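Local coordinates for protein alanine racemase, biosynthetic (Pseudomonas aeruginosa PAO1, PDB 6A2F) that belongs to the alanine racemase family, joining a TIM-barrel-type N-terminal domain with its pyridoxal phosphate cofactor to a mostly beta C-terminal domain, in a two-chain assembly, at residues Glu44-Leu49 and Arg68-Ser73; Glu62-Val67 and Ile76-Gly81; Val197-Ala202 and Thr218-Leu223; Gly276-Ala281 and Arg335-Leu340; Gly284-Val287 and Arg292-Ile295. One frame throughout, in Å; residues are numbered along the deposited sequence.

How the interactions relate
Interactions 1 and 2 sit together in the TIM-barrel-type N-terminal domain. They share helix 61-70, with centres about 12 Å apart, and their segments interleave along the chain: 44-49, 62-67, 68-73, 76-81. The two contacts touch each other through side-chain packing. Interaction 3 comes next along the chain, about 25 to 27 Å away between centres, and its second segment lies in the loop before strand 234-246. Interactions 4 and 5 belong to the C-terminal domain, about 13 Å apart between centres; the hairpin of interaction 5 lies within the sequence that interaction 4 brackets, and T285 packs on Y277 and C337. Interactions 2 and 4 also touch the second subunit, so both domains contribute to the dimer.

Interaction 1. Residues Glu44-Leu49 and Arg68-Ser73; sequences EVVTAL and RALHAS
L70 near the end of helix 61-70 leans on V46 and T47 of helix 42-48; the CA atoms nearest each other are those of T47 and L70, 7.2 Å apart. On the inner side V46 CG1 faces L70 CB at 4.3 Å, an ordinary apolar contact made by the base of the leucine and not by its tip. This side is the better filled one: V46 is buried and its other methyl packs on V67, one helical turn back from L70.

Toward solvent the contact thins out. With L70 CG placed beside its backbone N (chi1 -70°), the leucine branch crosses the side chain of T47 at about a right angle, and CD2 comes no nearer than 4.1 Å to T47 OG1. That hydroxyl is engaged within its own helix, bonded to R43 O one turn earlier, so the leucine methyl meets a polar atom that is already occupied. No hydrogen bond runs between the segments.

Beyond L70 the helix gives way to an extended residue, H71, and the turn that follows the helix is held by its own polar groups. R68 NH1 bonds to H71 O at 3.1 Å, tilted 30° from the carbonyl plane, while S73 N reaches H71 ND1 at 3.3 Å in the plane of the ring. The imidazole also stacks on H50.

Among its neighbours, helix 42-48 turns V46 to F56 of strand 55-58 and V45 to helix 10-22, while R68 ties the end of helix 61-70 to the carbonyls of L94 and R95, just after helix 87-93.

Interaction 2. Residues Glu62-Val67 and Ile76-Gly81; sequences EEAAEV and ILLLEG
A64 and V67, one helical turn apart, press their side chains onto I76 and L78 of the following strand. A64 CB has two neighbours: L78 CD2 at 3.8 Å and I76 CG2 at 3.9 Å, so the small methyl sits against two branched side chains that come from the same side of the strand. V67 takes the far end of I76, its CG1 meeting I76 CD1 at 3.7 Å, and the two side chains slide past each other in opposite directions. I76 can serve both partners because CG1 lies beside its backbone N (chi1 -52°): this sends CD1 toward V67 and leaves CG2 for A64. CD1 also lies 3.9 Å from A64 O, over the helix backbone.

One shell out, the backbone geometry matches this pairing. The axes of helix 62-67 and strand 76-78 run antiparallel, 176° between their directions and 9.1 Å apart, as they must in a beta-alpha-beta crossover where the helix returns the chain to a strand parallel to 55-58. F56 and V58 of that strand pack on V67 and A64, and L96 covers A64 and I76. At the start of the helix the carboxylate of E63 bonds to the backbone N of A35 and of A59 and forms a salt bridge with R351 of the second subunit.

Four buried aliphatic side chains and no hydrogen bond between the segments mean that shape and exclusion of water hold this pairing. Polar ties lie around it: backbone bonds of 76-79 to F56, V58 and D97, and the carboxylates of E62 and E63, which both meet the second subunit.

Interaction 3. Residues Val197-Ala202 and Thr218-Leu223; sequences VLTIPA and TPLADL
An ST turn opened by T218 carries P219 and L220 against L198 and T199, which close helix 194-199. The site is not far from the ligand pocket, with the P219 side chain about 9 Å from a bound D-lysine. L198 points one branch at the proline: CD1 stands 3.8 Å from P219 CG, and the leucine chain crosses the pyrrolidine at about a right angle, so a methyl meets the outermost ring carbon. T199 and L220 instead reach toward each other tip to tip. The threonine methyl T199 CG2 faces the forked end of L220, equally 3.9 Å from L220 CD1 and L220 CD2.

Why T199 offers its methyl follows from its first torsion. At chi1 60° the hydroxyl lies between the backbone N and the carbonyl carbon, where it bonds to A195 O one turn back in the helix, and CG2 is left to face the loop. The polar group is thus satisfied within the helix and the contact stays apolar.

The loop half owes its shape to T218. Its OG1 accepts from L220 N at 3.1 Å with an N-H...O angle of 159°, and it donates to L223 O at 2.8 Å, tilted 35° from the carbonyl plane. One hydroxyl therefore closes the turn and also ties T218 to L223, farther along the loop. D331 receives T218 N, and D222 pairs with R166 in a salt bridge.

The arrangement is an ST-turn loop packed on a helix C-terminus, in the loop between strand 207-208 and strand 234-246, the latter part of the mixed sheet.

Interaction 4. Residues Gly276-Ala281 and Arg335-Leu340; sequences GYPRTA and RACGTL. With ACT (acetate ion), chain E.
This is a small apolar contact built round a cysteine sulfur: C337, just past helix 330-336, meets P278 and A281, the two ends of a type I turn in the C-terminal domain. SG lies 3.6 Å from A281 CB and 3.8 Å from P278 CG, filling the notch between them. Its placing beside the backbone N of C337 (chi1 -71°) directs it there. P278 also lies over its neighbour Y277, with P278 CD 3.4 Å above the plane of the Y277 ring and offset toward the rim.

The helix ends in a Schellman motif, with G338 at positive phi as C-prime residue and its N bonded to R335 O at 3.2 Å.

R279, inside the turn, extends the other way. Its NH2 donates a hydrogen bond to the acetate OXT at 2.6 Å, the oxygen lying at the edge of the guanidinium and near its plane; the acetate probably comes from the crystallisation liquor. NH1 bonds to T339 OG1 of the second subunit, and the reciprocal pair exists as well.

Among the neighbouring elements, L344 of helix 341-346 packs on P278, and L296 of strand 292-296 on A281, with the dimer partner beside the contact.

Interaction 5. Residues Gly284-Val287 and Arg292-Ile295; sequences GTPV and RRAI
V287 and A294 face each other as the antiparallel hydrogen-bonded pair of this hairpin. V287 N donates to A294 O at 2.7 Å, and A294 N returns the bond to V287 O at 2.8 Å; both donors stand about 20° off the carbonyl planes.

Weaker CA-H...O contacts flank this pair. I295 CA approaches T285 O at 3.4 Å, and R293 CA lies 3.5 Å from V287 O. P286 and I295 form the next, non-hydrogen-bonded pair, a place where a proline costs the ladder no bond because its N does not face the partner strand.

Side-chain packing follows the two faces. V287 CG1 and A294 CB make an apolar contact at 4.2 Å on one. On the other, I295 sets its methyl CG2 against the backbone of G284, 3.6 Å from G284 O.

One charged side chain joins in. R293 bends at chi3 (-97°), which brings NH2 obliquely to 3.5 Å from P286 CB, and the same nitrogen forms a salt bridge with E332 of helix 330-336.

That helix also packs on T285 and P286. The whole is a two-stranded beta hairpin, 286-289 and 292-296, within the mixed sheet of the C-terminal domain, where it pairs outward with strands 320-322 and 305-308.

Interaction 1. Residues Glu44-Leu49 and Arg68-Ser73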
# COMPACT_ATOMS: atom_id res chain seq x y z
N GLU A 44 -13.10 -8.70 11.61
CA GLU A 44 -13.63 -7.91 12.73
C GLU A 44 -14.81 -7.01 12.33
O GLU A 44 -15.77 -6.86 13.10
CB GLU A 44 -12.52 -7.08 13.39
CG GLU A 44 -11.50 -7.90 14.17
CD GLU A 44 -10.36 -8.45 13.31
OE1 GLU A 44 -10.27 -8.14 12.09
OE2 GLU A 44 -9.52 -9.20 13.87
N VAL A 45 -14.75 -6.43 11.14
CA VAL A 45 -15.84 -5.58 10.64
C VAL A 45 -17.14 -6.38 10.41
O VAL A 45 -18.22 -5.94 10.82
CB VAL A 45 -15.42 -4.80 9.38
CG1 VAL A 45 -16.62 -4.11 8.73
CG2 VAL A 45 -14.34 -3.78 9.73
N VAL A 46 -17.02 -7.54 9.77
CA VAL A 46 -18.17 -8.43 9.54
C VAL A 46 -18.75 -8.94 10.87
O VAL A 46 -19.97 -9.02 11.02
CB VAL A 46 -17.80 -9.62 8.61
CG1 VAL A 46 -18.92 -10.65 8.56
CG2 VAL A 46 -17.50 -9.12 7.21
N THR A 47 -17.88 -9.25 11.83
CA THR A 47 -18.31 -9.67 13.17
C THR A 47 -19.11 -8.57 13.88
O THR A 47 -20.13 -8.85 14.51
CB THR A 47 -17.10 -10.11 14.03
OG1 THR A 47 -16.45 -11.21 13.38
CG2 THR A 47 -17.53 -10.54 15.44
N ALA A 48 -18.65 -7.32 13.77
CA ALA A 48 -19.36 -6.18 14.34
C ALA A 48 -20.71 -5.94 13.64
O ALA A 48 -21.69 -5.56 14.29
CB ALA A 48 -18.49 -4.94 14.28
N LEU A 49 -20.76 -6.17 12.32
CA LEU A 49 -21.98 -5.99 11.52
C LEU A 49 -22.69 -7.33 11.22
O LEU A 49 -23.49 -7.42 10.27
CB LEU A 49 -21.67 -5.26 10.21
CG LEU A 49 -21.11 -3.82 10.26
CD1 LEU A 49 -20.59 -3.41 8.89
CD2 LEU A 49 -22.14 -2.82 10.77
N ARG A 68 -18.59 -15.78 4.42
CA ARG A 68 -19.49 -16.92 4.65
C ARG A 68 -19.04 -17.75 5.85
O ARG A 68 -19.87 -18.26 6.60
CB ARG A 68 -19.61 -17.80 3.39
CG ARG A 68 -20.54 -19.01 3.54
CD ARG A 68 -21.97 -18.62 3.88
NE ARG A 68 -22.70 -18.11 2.73
CZ ARG A 68 -23.66 -17.18 2.79
NH1 ARG A 68 -24.00 -16.64 3.95
NH2 ARG A 68 -24.27 -16.78 1.68
N ALA A 69 -17.72 -17.87 6.02
CA ALA A 69 -17.17 -18.59 7.16
C ALA A 69 -17.66 -17.97 8.47
O ALA A 69 -17.90 -18.69 9.44
CB ALA A 69 -15.65 -18.58 7.11
N LEU A 70 -17.83 -16.65 8.48
CA LEU A 70 -18.23 -15.93 9.68
C LEU A 70 -19.74 -15.82 9.85
O LEU A 70 -20.23 -15.78 10.98
CB LEU A 70 -17.59 -14.54 9.72
CG LEU A 70 -16.08 -14.54 9.96
CD1 LEU A 70 -15.45 -13.25 9.44
CD2 LEU A 70 -15.73 -14.75 11.43
N HIS A 71 -20.47 -15.79 8.73
CA HIS A 71 -21.93 -15.70 8.74
C HIS A 71 -22.53 -16.71 7.77
O HIS A 71 -22.35 -16.60 6.55
CB HIS A 71 -22.40 -14.29 8.38
CG HIS A 71 -23.79 -13.98 8.82
ND1 HIS A 71 -24.87 -14.80 8.56
CD2 HIS A 71 -24.29 -12.93 9.51
CE1 HIS A 71 -25.96 -14.27 9.06
NE2 HIS A 71 -25.64 -13.14 9.65
N ALA A 72 -23.25 -17.68 8.32
CA ALA A 72 -23.74 -18.83 7.56
C ALA A 72 -24.89 -18.50 6.60
O ALA A 72 -25.02 -19.15 5.55
CB ALA A 72 -24.16 -19.94 8.51
N SER A 73 -25.70 -17.51 6.94
CA SER A 73 -26.95 -17.26 6.20
C SER A 73 -27.04 -15.92 5.46
O SER A 73 -27.92 -15.74 4.62
CB SER A 73 -28.15 -17.42 7.13
OG SER A 73 -27.96 -16.65 8.31

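Interaction 2. Residues Glu62-Val67 and Ile76-Gly81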
# COMPACT_ATOMS: atom_id res chain seq x y z
N GLU A 62 -12.64 -15.17 -2.87
CA GLU A 62 -11.78 -15.34 -1.70
C GLU A 62 -12.34 -14.55 -0.51
O GLU A 62 -12.47 -15.09 0.59
CB GLU A 62 -10.34 -14.89 -2.00
CG GLU A 62 -9.58 -15.73 -3.02
CD GLU A 62 -9.86 -15.36 -4.47
OE1 GLU A 62 -9.08 -15.78 -5.34
OE2 GLU A 62 -10.86 -14.65 -4.75
N GLU A 63 -12.70 -13.29 -0.76
CA GLU A 63 -13.30 -12.42 0.27
C GLU A 63 -14.65 -12.94 0.73
O GLU A 63 -14.96 -12.92 1.92
CB GLU A 63 -13.45 -11.00 -0.24
CG GLU A 63 -12.14 -10.25 -0.38
CD GLU A 63 -12.32 -8.87 -0.97
OE1 GLU A 63 -13.46 -8.52 -1.36
OE2 GLU A 63 -11.31 -8.13 -1.06
N ALA A 64 -15.44 -13.41 -0.23
CA ALA A 64 -16.76 -13.97 0.04
C ALA A 64 -16.66 -15.21 0.93
O ALA A 64 -17.50 -15.41 1.82
CB ALA A 64 -17.48 -14.29 -1.26
N ALA A 65 -15.64 -16.04 0.70
CA ALA A 65 -15.43 -17.26 1.48
C ALA A 65 -15.15 -16.93 2.94
O ALA A 65 -15.64 -17.62 3.83
CB ALA A 65 -14.29 -18.08 0.89
N GLU A 66 -14.37 -15.87 3.16
CA GLU A 66 -14.10 -15.36 4.49
C GLU A 66 -15.38 -14.88 5.18
O GLU A 66 -15.61 -15.19 6.35
CB GLU A 66 -13.05 -14.24 4.44
CG GLU A 66 -12.65 -13.70 5.80
CD GLU A 66 -11.59 -12.61 5.73
OE1 GLU A 66 -10.94 -12.37 6.78
OE2 GLU A 66 -11.40 -11.99 4.66
N VAL A 67 -16.22 -14.15 4.45
CA VAL A 67 -17.49 -13.66 4.99
C VAL A 67 -18.45 -14.81 5.33
O VAL A 67 -19.04 -14.82 6.42
CB VAL A 67 -18.17 -12.62 4.06
CG1 VAL A 67 -19.51 -12.17 4.64
CG2 VAL A 67 -17.27 -11.42 3.85
N ILE A 76 -24.46 -12.50 0.48
CA ILE A 76 -23.13 -12.04 0.06
C ILE A 76 -23.10 -11.83 -1.46
O ILE A 76 -23.30 -12.77 -2.23
CB ILE A 76 -21.99 -13.01 0.48
CG1 ILE A 76 -22.07 -13.34 1.98
CG2 ILE A 76 -20.63 -12.41 0.14
CD1 ILE A 76 -21.22 -14.52 2.40
N LEU A 77 -22.87 -10.59 -1.87
CA LEU A 77 -22.82 -10.22 -3.27
C LEU A 77 -21.38 -10.14 -3.79
O LEU A 77 -20.55 -9.45 -3.21
CB LEU A 77 -23.51 -8.87 -3.47
CG LEU A 77 -23.38 -8.19 -4.83
CD1 LEU A 77 -24.07 -9.01 -5.91
CD2 LEU A 77 -23.96 -6.78 -4.77
N LEU A 78 -21.10 -10.87 -4.86
CA LEU A 78 -19.85 -10.70 -5.60
C LEU A 78 -20.05 -9.55 -6.59
O LEU A 78 -20.77 -9.69 -7.58
CB LEU A 78 -19.49 -11.97 -6.38
CG LEU A 78 -19.18 -13.28 -5.66
CD1 LEU A 78 -19.16 -14.42 -6.67
CD2 LEU A 78 -17.86 -13.21 -4.90
N LEU A 79 -19.42 -8.41 -6.31
CA LEU A 79 -19.61 -7.19 -7.10
C LEU A 79 -19.17 -7.34 -8.56
O LEU A 79 -19.79 -6.77 -9.46
CB LEU A 79 -18.91 -6.00 -6.45
CG LEU A 79 -19.49 -5.50 -5.12
CD1 LEU A 79 -18.50 -4.61 -4.39
CD2 LEU A 79 -20.82 -4.78 -5.33
N GLU A 80 -18.10 -8.09 -8.79
CA GLU A 80 -17.56 -8.30 -10.13
C GLU A 80 -17.95 -9.66 -10.70
O GLU A 80 -17.53 -10.03 -11.79
CB GLU A 80 -16.04 -8.15 -10.13
CG GLU A 80 -15.54 -6.77 -9.73
CD GLU A 80 -14.04 -6.74 -9.49
OE1 GLU A 80 -13.29 -7.41 -10.25
OE2 GLU A 80 -13.60 -6.05 -8.54
N GLY A 81 -18.76 -10.41 -9.94
CA GLY A 81 -19.12 -11.78 -10.30
C GLY A 81 -17.94 -12.73 -10.23
O GLY A 81 -16.92 -12.43 -9.60

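Interaction 3. Residues Val197-Ala202 and Thr218-Leu223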
# COMPACT_ATOMS: atom_id res chain seq x y z
N VAL A 197 -25.94 7.44 -1.62
CA VAL A 197 -26.74 7.15 -0.41
C VAL A 197 -27.04 8.44 0.34
O VAL A 197 -28.12 8.59 0.93
CB VAL A 197 -26.03 6.14 0.52
CG1 VAL A 197 -26.67 6.13 1.91
CG2 VAL A 197 -26.06 4.74 -0.07
N LEU A 198 -26.10 9.37 0.31
CA LEU A 198 -26.22 10.62 1.04
C LEU A 198 -26.86 11.74 0.23
O LEU A 198 -27.44 12.66 0.81
CB LEU A 198 -24.86 11.06 1.59
CG LEU A 198 -24.31 10.27 2.78
CD1 LEU A 198 -22.79 10.37 2.82
CD2 LEU A 198 -24.92 10.73 4.10
N THR A 199 -26.77 11.68 -1.10
CA THR A 199 -27.15 12.83 -1.92
C THR A 199 -28.12 12.58 -3.08
O THR A 199 -28.73 13.53 -3.58
CB THR A 199 -25.92 13.59 -2.45
OG1 THR A 199 -25.13 12.70 -3.25
CG2 THR A 199 -25.07 14.13 -1.29
N ILE A 200 -28.27 11.32 -3.51
CA ILE A 200 -29.15 11.00 -4.65
C ILE A 200 -30.28 10.02 -4.25
O ILE A 200 -30.22 8.84 -4.61
CB ILE A 200 -28.39 10.40 -5.87
CG1 ILE A 200 -26.95 10.93 -6.00
CG2 ILE A 200 -29.18 10.57 -7.16
CD1 ILE A 200 -26.81 12.42 -6.28
N PRO A 201 -31.32 10.51 -3.54
CA PRO A 201 -32.39 9.61 -3.08
C PRO A 201 -33.07 8.81 -4.21
O PRO A 201 -33.54 7.69 -3.96
CB PRO A 201 -33.39 10.54 -2.37
CG PRO A 201 -33.03 11.92 -2.84
CD PRO A 201 -31.56 11.90 -3.11
N ALA A 202 -33.11 9.37 -5.41
CA ALA A 202 -33.63 8.67 -6.60
C ALA A 202 -32.83 7.42 -6.98
O ALA A 202 -33.32 6.55 -7.70
CB ALA A 202 -33.70 9.63 -7.79
N THR A 218 -15.42 10.69 4.13
CA THR A 218 -16.37 11.30 3.20
C THR A 218 -16.26 10.75 1.77
O THR A 218 -15.15 10.64 1.23
CB THR A 218 -16.29 12.84 3.16
OG1 THR A 218 -17.34 13.35 2.34
CG2 THR A 218 -14.95 13.33 2.60
N PRO A 219 -17.41 10.41 1.16
CA PRO A 219 -17.48 10.07 -0.26
C PRO A 219 -17.65 11.29 -1.17
O PRO A 219 -17.59 11.16 -2.39
CB PRO A 219 -18.75 9.22 -0.34
CG PRO A 219 -19.62 9.75 0.75
CD PRO A 219 -18.69 10.18 1.85
N LEU A 220 -17.86 12.46 -0.57
CA LEU A 220 -18.22 13.67 -1.32
C LEU A 220 -17.06 14.64 -1.47
O LEU A 220 -16.19 14.73 -0.60
CB LEU A 220 -19.42 14.37 -0.67
CG LEU A 220 -20.66 13.53 -0.34
CD1 LEU A 220 -21.64 14.36 0.48
CD2 LEU A 220 -21.33 12.99 -1.59
N ALA A 221 -17.07 15.39 -2.57
CA ALA A 221 -16.00 16.32 -2.91
C ALA A 221 -16.03 17.60 -2.06
O ALA A 221 -14.97 18.11 -1.69
CB ALA A 221 -16.05 16.67 -4.39
N ASP A 222 -17.23 18.09 -1.76
CA ASP A 222 -17.35 19.39 -1.08
C ASP A 222 -18.04 19.40 0.30
O ASP A 222 -18.33 20.46 0.86
CB ASP A 222 -17.94 20.46 -2.02
CG ASP A 222 -19.08 19.93 -2.87
OD1 ASP A 222 -18.81 19.39 -3.97
OD2 ASP A 222 -20.24 20.07 -2.43
N LEU A 223 -18.28 18.22 0.86
CA LEU A 223 -18.67 18.10 2.27
C LEU A 223 -17.73 17.11 2.97
O LEU A 223 -17.27 16.15 2.36
CB LEU A 223 -20.14 17.65 2.41
CG LEU A 223 -21.26 18.69 2.19
CD1 LEU A 223 -22.61 18.00 2.04
CD2 LEU A 223 -21.32 19.72 3.30

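Interaction 4. Residues Gly276-Ala281 and Arg335-Leu340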
# COMPACT_ATOMS: atom_id res chain seq x y z
N GLY A 276 1.98 2.02 4.52
CA GLY A 276 0.80 2.45 3.77
C GLY A 276 0.76 3.95 3.51
O GLY A 276 -0.04 4.42 2.69
N TYR A 277 1.62 4.69 4.21
CA TYR A 277 1.68 6.14 4.05
C TYR A 277 2.12 6.50 2.62
O TYR A 277 2.95 5.81 2.04
CB TYR A 277 2.62 6.76 5.09
CG TYR A 277 2.24 8.19 5.43
CD1 TYR A 277 1.30 8.46 6.43
CD2 TYR A 277 2.78 9.26 4.74
CE1 TYR A 277 0.93 9.75 6.74
CE2 TYR A 277 2.42 10.57 5.04
CZ TYR A 277 1.49 10.80 6.04
OH TYR A 277 1.12 12.09 6.33
N PRO A 278 1.53 7.57 2.05
CA PRO A 278 1.96 7.98 0.70
C PRO A 278 3.41 8.45 0.69
O PRO A 278 3.77 9.33 1.47
CB PRO A 278 1.02 9.15 0.38
CG PRO A 278 -0.20 8.89 1.20
CD PRO A 278 0.31 8.28 2.48
N ARG A 279 4.23 7.85 -0.17
CA ARG A 279 5.65 8.22 -0.25
C ARG A 279 5.85 9.68 -0.65
O ARG A 279 6.79 10.33 -0.17
CB ARG A 279 6.42 7.31 -1.20
CG ARG A 279 7.85 7.76 -1.40
CD ARG A 279 8.65 6.91 -2.37
NE ARG A 279 9.92 7.58 -2.65
CZ ARG A 279 10.11 8.46 -3.63
NH1 ARG A 279 9.12 8.77 -4.46
NH2 ARG A 279 11.30 9.02 -3.78
N THR A 280 4.99 10.17 -1.54
CA THR A 280 5.16 11.50 -2.14
C THR A 280 4.50 12.63 -1.35
O THR A 280 4.45 13.77 -1.82
CB THR A 280 4.68 11.51 -3.61
OG1 THR A 280 3.32 11.04 -3.68
CG2 THR A 280 5.56 10.63 -4.48
N ALA A 281 3.99 12.32 -0.16
CA ALA A 281 3.42 13.32 0.73
C ALA A 281 4.31 14.56 0.77
O ALA A 281 5.45 14.48 1.22
CB ALA A 281 3.23 12.76 2.13
N ARG A 335 -6.11 14.57 0.83
CA ARG A 335 -6.24 15.74 -0.04
C ARG A 335 -4.88 16.42 -0.22
O ARG A 335 -4.53 16.82 -1.33
CB ARG A 335 -7.30 16.71 0.49
CG ARG A 335 -7.70 17.83 -0.47
CD ARG A 335 -9.00 18.50 -0.05
NE ARG A 335 -8.93 18.98 1.34
CZ ARG A 335 -8.57 20.20 1.71
NH1 ARG A 335 -8.54 20.52 3.01
NH2 ARG A 335 -8.24 21.12 0.80
N ALA A 336 -4.12 16.53 0.86
CA ALA A 336 -2.77 17.08 0.82
C ALA A 336 -1.82 16.21 -0.02
O ALA A 336 -0.87 16.72 -0.62
CB ALA A 336 -2.22 17.25 2.23
N CYS A 337 -2.11 14.91 -0.06
CA CYS A 337 -1.29 13.96 -0.80
C CYS A 337 -1.76 13.76 -2.24
O CYS A 337 -1.23 12.90 -2.95
CB CYS A 337 -1.24 12.62 -0.06
SG CYS A 337 -0.26 12.68 1.45
N GLY A 338 -2.75 14.54 -2.66
CA GLY A 338 -3.27 14.49 -4.02
C GLY A 338 -4.07 13.23 -4.35
O GLY A 338 -4.08 12.78 -5.50
N THR A 339 -4.73 12.67 -3.33
CA THR A 339 -5.52 11.44 -3.48
C THR A 339 -6.71 11.44 -2.51
O THR A 339 -7.04 12.48 -1.94
CB THR A 339 -4.64 10.17 -3.34
OG1 THR A 339 -5.44 9.00 -3.58
CG2 THR A 339 -3.99 10.07 -1.96
N LEU A 340 -7.36 10.29 -2.32
CA LEU A 340 -8.53 10.19 -1.45
C LEU A 340 -8.36 9.21 -0.28
O LEU A 340 -7.47 8.35 -0.31
CB LEU A 340 -9.77 9.80 -2.26
CG LEU A 340 -10.30 10.71 -3.37
CD1 LEU A 340 -11.43 9.98 -4.09
CD2 LEU A 340 -10.78 12.05 -2.83
C ACT E . 13.87 7.94 -1.98
O ACT E . 13.28 6.95 -1.49
OXT ACT E . 13.30 9.03 -2.13
CH3 ACT E . 15.31 7.81 -2.40

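Interaction 5. Residues Gly284-Val287 and Arg292-Ile295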
# COMPACT_ATOMS: atom_id res chain seq x y z
N GLY A 284 4.09 20.25 4.16
CA GLY A 284 2.82 20.87 4.54
C GLY A 284 1.67 19.90 4.77
O GLY A 284 0.57 20.31 5.15
N THR A 285 1.92 18.62 4.52
CA THR A 285 0.96 17.56 4.85
C THR A 285 0.79 17.55 6.37
O THR A 285 1.78 17.50 7.11
CB THR A 285 1.44 16.18 4.34
OG1 THR A 285 1.57 16.22 2.92
CG2 THR A 285 0.46 15.09 4.72
N PRO A 286 -0.46 17.63 6.84
CA PRO A 286 -0.72 17.78 8.28
C PRO A 286 -0.47 16.51 9.09
O PRO A 286 -0.63 15.39 8.58
CB PRO A 286 -2.20 18.16 8.33
CG PRO A 286 -2.78 17.54 7.10
CD PRO A 286 -1.71 17.67 6.06
N VAL A 287 -0.07 16.71 10.34
CA VAL A 287 0.09 15.63 11.31
C VAL A 287 -0.22 16.17 12.72
O VAL A 287 -0.18 17.38 12.95
CB VAL A 287 1.51 15.02 11.22
CG1 VAL A 287 2.47 15.68 12.20
CG2 VAL A 287 1.45 13.52 11.44
N ARG A 292 -1.35 18.09 18.87
CA ARG A 292 -1.14 19.42 18.30
C ARG A 292 -0.76 19.38 16.82
O ARG A 292 0.03 18.54 16.39
CB ARG A 292 -0.07 20.19 19.10
CG ARG A 292 -0.38 20.36 20.59
CD ARG A 292 -1.27 21.56 20.88
NE ARG A 292 -0.75 22.80 20.30
CZ ARG A 292 0.21 23.56 20.84
NH1 ARG A 292 0.79 23.22 21.98
NH2 ARG A 292 0.60 24.67 20.21
N ARG A 293 -1.33 20.30 16.05
CA ARG A 293 -1.13 20.34 14.60
C ARG A 293 0.30 20.71 14.21
O ARG A 293 0.88 21.65 14.77
CB ARG A 293 -2.15 21.28 13.96
CG ARG A 293 -2.40 21.05 12.48
CD ARG A 293 -3.59 21.86 11.99
NE ARG A 293 -4.84 21.08 11.97
CZ ARG A 293 -5.27 20.39 10.92
NH1 ARG A 293 -6.42 19.73 10.99
NH2 ARG A 293 -4.57 20.35 9.79
N ALA A 294 0.86 19.96 13.27
CA ALA A 294 2.21 20.19 12.74
C ALA A 294 2.29 19.64 11.31
O ALA A 294 1.38 18.93 10.87
CB ALA A 294 3.26 19.54 13.62
N ILE A 295 3.36 19.96 10.60
CA ILE A 295 3.49 19.59 9.19
C ILE A 295 4.73 18.76 8.86
O ILE A 295 5.72 18.79 9.59
CB ILE A 295 3.39 20.82 8.25
CG1 ILE A 295 4.48 21.86 8.59
CG2 ILE A 295 1.98 21.42 8.31
CD1 ILE A 295 4.51 23.06 7.66